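Local coordinates for 5' nucleotidase family protein (Staphylococcus aureus subsp. aureus, PDB 4Q7F) that belongs to the 5'-nucleotidase family and joins a metal-binding calcineurin-like phosphoesterase domain to a C-terminal domain typical of that family, at residues L400-E405 with Y485-D490. Sequence-based numbering, arbitrary orientation.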
ATOM      1  N   LEU A 400       8.392  23.036 -10.294  1.00 23.64           N
ATOM      2  CA  LEU A 400       7.067  23.110  -9.687  1.00 23.29           C
ATOM      3  C   LEU A 400       6.026  22.824 -10.759  1.00 23.11           C
ATOM      4  O   LEU A 400       5.093  22.084 -10.524  1.00 23.15           O
ATOM      5  CB  LEU A 400       6.800  24.473  -9.081  1.00 23.31           C
ATOM      6  CG  LEU A 400       5.383  24.702  -8.555  1.00 23.63           C
ATOM      7  CD1 LEU A 400       5.004  23.634  -7.532  1.00 23.04           C
ATOM      8  CD2 LEU A 400       5.274  26.093  -7.942  1.00 24.54           C
ATOM      9  N   LYS A 401       6.177  23.435 -11.928  1.00 22.47           N
ATOM     10  CA  LYS A 401       5.234  23.180 -13.008  1.00 22.91           C
ATOM     11  C   LYS A 401       5.226  21.709 -13.402  1.00 21.94           C
ATOM     12  O   LYS A 401       4.185  21.191 -13.748  1.00 22.21           O
ATOM     13  CB  LYS A 401       5.521  24.044 -14.233  1.00 23.11           C
ATOM     14  CG  LYS A 401       4.564  23.782 -15.385  1.00 23.77           C
ATOM     15  CD  LYS A 401       4.765  24.814 -16.488  1.00 24.67           C
ATOM     16  CE  LYS A 401       3.846  24.571 -17.667  1.00 25.51           C
ATOM     17  NZ  LYS A 401       4.185  23.333 -18.406  1.00 25.94           N
ATOM     18  N   GLU A 402       6.385  21.062 -13.412  1.00 21.58           N
ATOM     19  CA  GLU A 402       6.467  19.646 -13.763  1.00 21.52           C
ATOM     20  C   GLU A 402       5.665  18.792 -12.788  1.00 20.42           C
ATOM     21  O   GLU A 402       5.066  17.792 -13.163  1.00 20.10           O
ATOM     22  CB  GLU A 402       7.919  19.152 -13.740  1.00 22.65           C
ATOM     23  CG  GLU A 402       8.748  19.649 -14.884  1.00 24.92           C
ATOM     24  CD  GLU A 402      10.168  19.117 -14.835  1.00 27.77           C
ATOM     25  OE1 GLU A 402      10.443  18.164 -14.075  1.00 28.53           O
ATOM     26  OE2 GLU A 402      11.002  19.675 -15.553  1.00 29.64           O
ATOM     27  N   ALA A 403       5.686  19.181 -11.521  1.00 19.17           N
ATOM     28  CA  ALA A 403       4.945  18.448 -10.504  1.00 18.77           C
ATOM     29  C   ALA A 403       3.447  18.675 -10.737  1.00 18.41           C
ATOM     30  O   ALA A 403       2.695  17.747 -10.721  1.00 17.90           O
ATOM     31  CB  ALA A 403       5.341  18.909  -9.116  1.00 18.71           C
ATOM     32  N   ILE A 404       3.028  19.906 -11.038  1.00 18.58           N
ATOM     33  CA  ILE A 404       1.587  20.141 -11.247  1.00 19.10           C
ATOM     34  C   ILE A 404       1.149  19.428 -12.535  1.00 19.34           C
ATOM     35  O   ILE A 404       0.033  18.957 -12.613  1.00 20.35           O
ATOM     36  CB  ILE A 404       1.208  21.640 -11.251  1.00 19.40           C
ATOM     37  CG1 ILE A 404       1.587  22.286  -9.919  1.00 20.08           C
ATOM     38  CG2 ILE A 404      -0.287  21.809 -11.428  1.00 19.93           C
ATOM     39  CD1 ILE A 404       1.472  23.804  -9.882  1.00 20.53           C
ATOM     40  N   GLU A 405       2.028  19.336 -13.535  1.00 19.42           N
ATOM     41  CA  GLU A 405       1.681  18.632 -14.772  1.00 19.95           C
ATOM     42  C   GLU A 405       1.516  17.114 -14.480  1.00 20.08           C
ATOM     43  O   GLU A 405       0.694  16.434 -15.092  1.00 20.25           O
ATOM     44  CB  GLU A 405       2.748  18.857 -15.836  1.00 20.94           C
ATOM     45  CG  GLU A 405       2.830  20.282 -16.390  1.00 21.33           C
ATOM     46  CD  GLU A 405       1.694  20.650 -17.332  1.00 22.42           C
ATOM     47  OE1 GLU A 405       0.786  19.832 -17.507  1.00 23.55           O
ATOM     48  OE2 GLU A 405       1.687  21.790 -17.922  1.00 23.13           O
ATOM     49  N   TYR A 485       6.688  11.153  -9.048  1.00 24.02           N
ATOM     50  CA  TYR A 485       7.009  12.568  -8.848  1.00 23.64           C
ATOM     51  C   TYR A 485       8.544  12.626  -8.705  1.00 24.43           C
ATOM     52  O   TYR A 485       9.110  13.043  -7.682  1.00 22.99           O
ATOM     53  CB  TYR A 485       6.294  13.128  -7.629  1.00 22.58           C
ATOM     54  CG  TYR A 485       4.815  13.372  -7.906  1.00 22.65           C
ATOM     55  CD1 TYR A 485       3.873  12.362  -7.748  1.00 22.17           C
ATOM     56  CD2 TYR A 485       4.376  14.604  -8.378  1.00 22.43           C
ATOM     57  CE1 TYR A 485       2.522  12.582  -8.010  1.00 22.73           C
ATOM     58  CE2 TYR A 485       3.025  14.832  -8.650  1.00 22.69           C
ATOM     59  CZ  TYR A 485       2.106  13.850  -8.464  1.00 22.45           C
ATOM     60  OH  TYR A 485       0.765  14.092  -8.751  1.00 23.45           O
ATOM     61  N   ASP A 486       9.194  12.194  -9.772  1.00 26.02           N
ATOM     62  CA  ASP A 486      10.649  12.113  -9.837  1.00 28.23           C
ATOM     63  C   ASP A 486      11.387  13.462  -9.784  1.00 27.54           C
ATOM     64  O   ASP A 486      12.526  13.508  -9.369  1.00 27.71           O
ATOM     65  CB  ASP A 486      11.023  11.275 -11.057  1.00 30.31           C
ATOM     66  CG  ASP A 486      10.507   9.836 -10.922  1.00 32.22           C
ATOM     67  OD1 ASP A 486      11.056   9.084 -10.087  1.00 31.22           O
ATOM     68  OD2 ASP A 486       9.516   9.473 -11.604  1.00 34.42           O
HETATM   69  N   MSE A 487      10.709  14.551 -10.127  1.00 26.99           N
HETATM   70  CA  MSE A 487      11.327  15.870 -10.090  1.00 27.26           C
HETATM   71  C   MSE A 487      11.700  16.278  -8.675  1.00 26.36           C
HETATM   72  O   MSE A 487      12.526  17.155  -8.503  1.00 26.10           O
HETATM   73  CB  MSE A 487      10.433  16.908 -10.788  1.00 27.27           C
HETATM   74  CG  MSE A 487       9.183  17.394 -10.029  1.00 26.22           C
HETATM   75 SE   MSE A 487       7.790  16.038  -9.610  1.00 23.64          SE
HETATM   76  CE  MSE A 487       7.317  15.554 -11.454  1.00 24.33           C
ATOM     77  N   TYR A 488      11.122  15.659  -7.646  1.00 23.84           N
ATOM     78  CA  TYR A 488      11.495  16.040  -6.281  1.00 23.34           C
ATOM     79  C   TYR A 488      12.756  15.358  -5.763  1.00 24.88           C
ATOM     80  O   TYR A 488      13.325  15.798  -4.766  1.00 24.75           O
ATOM     81  CB  TYR A 488      10.399  15.734  -5.280  1.00 21.96           C
ATOM     82  CG  TYR A 488       9.111  16.464  -5.474  1.00 21.24           C
ATOM     83  CD1 TYR A 488       9.094  17.856  -5.585  1.00 21.62           C
ATOM     84  CD2 TYR A 488       7.893  15.790  -5.465  1.00 20.57           C
ATOM     85  CE1 TYR A 488       7.910  18.543  -5.721  1.00 21.37           C
ATOM     86  CE2 TYR A 488       6.697  16.475  -5.599  1.00 20.35           C
ATOM     87  CZ  TYR A 488       6.723  17.861  -5.724  1.00 21.02           C
ATOM     88  OH  TYR A 488       5.582  18.584  -5.872  1.00 21.64           O
ATOM     89  N   ILE A 489      13.189  14.290  -6.421  1.00 26.48           N
ATOM     90  CA  ILE A 489      14.338  13.512  -5.936  1.00 28.49           C
ATOM     91  C   ILE A 489      15.595  14.356  -5.852  1.00 30.66           C
ATOM     92  O   ILE A 489      15.962  15.080  -6.805  1.00 29.99           O
ATOM     93  CB  ILE A 489      14.564  12.237  -6.790  1.00 29.63           C
ATOM     94  CG1 ILE A 489      13.368  11.285  -6.621  1.00 29.06           C
ATOM     95  CG2 ILE A 489      15.855  11.535  -6.384  1.00 31.24           C
ATOM     96  CD1 ILE A 489      13.357  10.103  -7.577  1.00 30.65           C
ATOM     97  N   ASP A 490      16.252  14.284  -4.700  1.00 31.72           N
ATOM     98  CA  ASP A 490      17.480  15.063  -4.489  1.00 34.96           C
ATOM     99  C   ASP A 490      17.296  16.600  -4.537  1.00 33.16           C
ATOM    100  O   ASP A 490      18.278  17.299  -4.712  1.00 35.05           O
ATOM    101  CB  ASP A 490      18.566  14.665  -5.516  1.00 38.97           C
ATOM    102  CG  ASP A 490      19.063  13.229  -5.339  1.00 41.75           C
ATOM    103  OD1 ASP A 490      18.809  12.608  -4.283  1.00 42.71           O
ATOM    104  OD2 ASP A 490      19.749  12.736  -6.259  1.00 46.31           O
TER
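M487, modelled as selenomethionine, sets CG between its own backbone N and carbonyl carbon (chi1 75°) and bends again at chi2 (-63°), which carries SE back over A403. SE lies 3.8 Å from A403 CB, and CE lies against the helix backbone, 3.6 Å from E402 O. SE also sits over the centre of the Y488 ring, 4.1 Å above its plane, a Met-aromatic contact. The Y488 hydroxyl reaches the same A403 methyl: OH is 3.3 Å from A403 CB, which approaches the ring obliquely. Y485 comes in differently, its ring edge turned to the helix backbone, with CE2 3.6 Å from A403 O near the ring plane. A403 thus meets three side chains of 485-490, and the two segments approach most closely at A403 and Y485, CA to CA 6.4 Å. In the C-terminal domain of this 5'-nucleotidase family protein, the contact joins helix 397-408, which directly follows strand 390-396, to the loop between helix 476-479 and strand 493-497; both strands are neighbours in one mixed sheet. Y488 also packs on I472 and V474 of strand 469-475 in that sheet. At the exposed margin the extended E402 side chain and that of M487 run past each other pointing opposite ways, E402 OE1 3.5 Å from M487 CB. No hydrogen bond links the two segments directly, but K399, one turn before A403 on the helix, donates NZ to M487 O. The buried Y485 hydroxyl is hydrogen-bonded to S407 OG, farther along the same helix, and to N433 O.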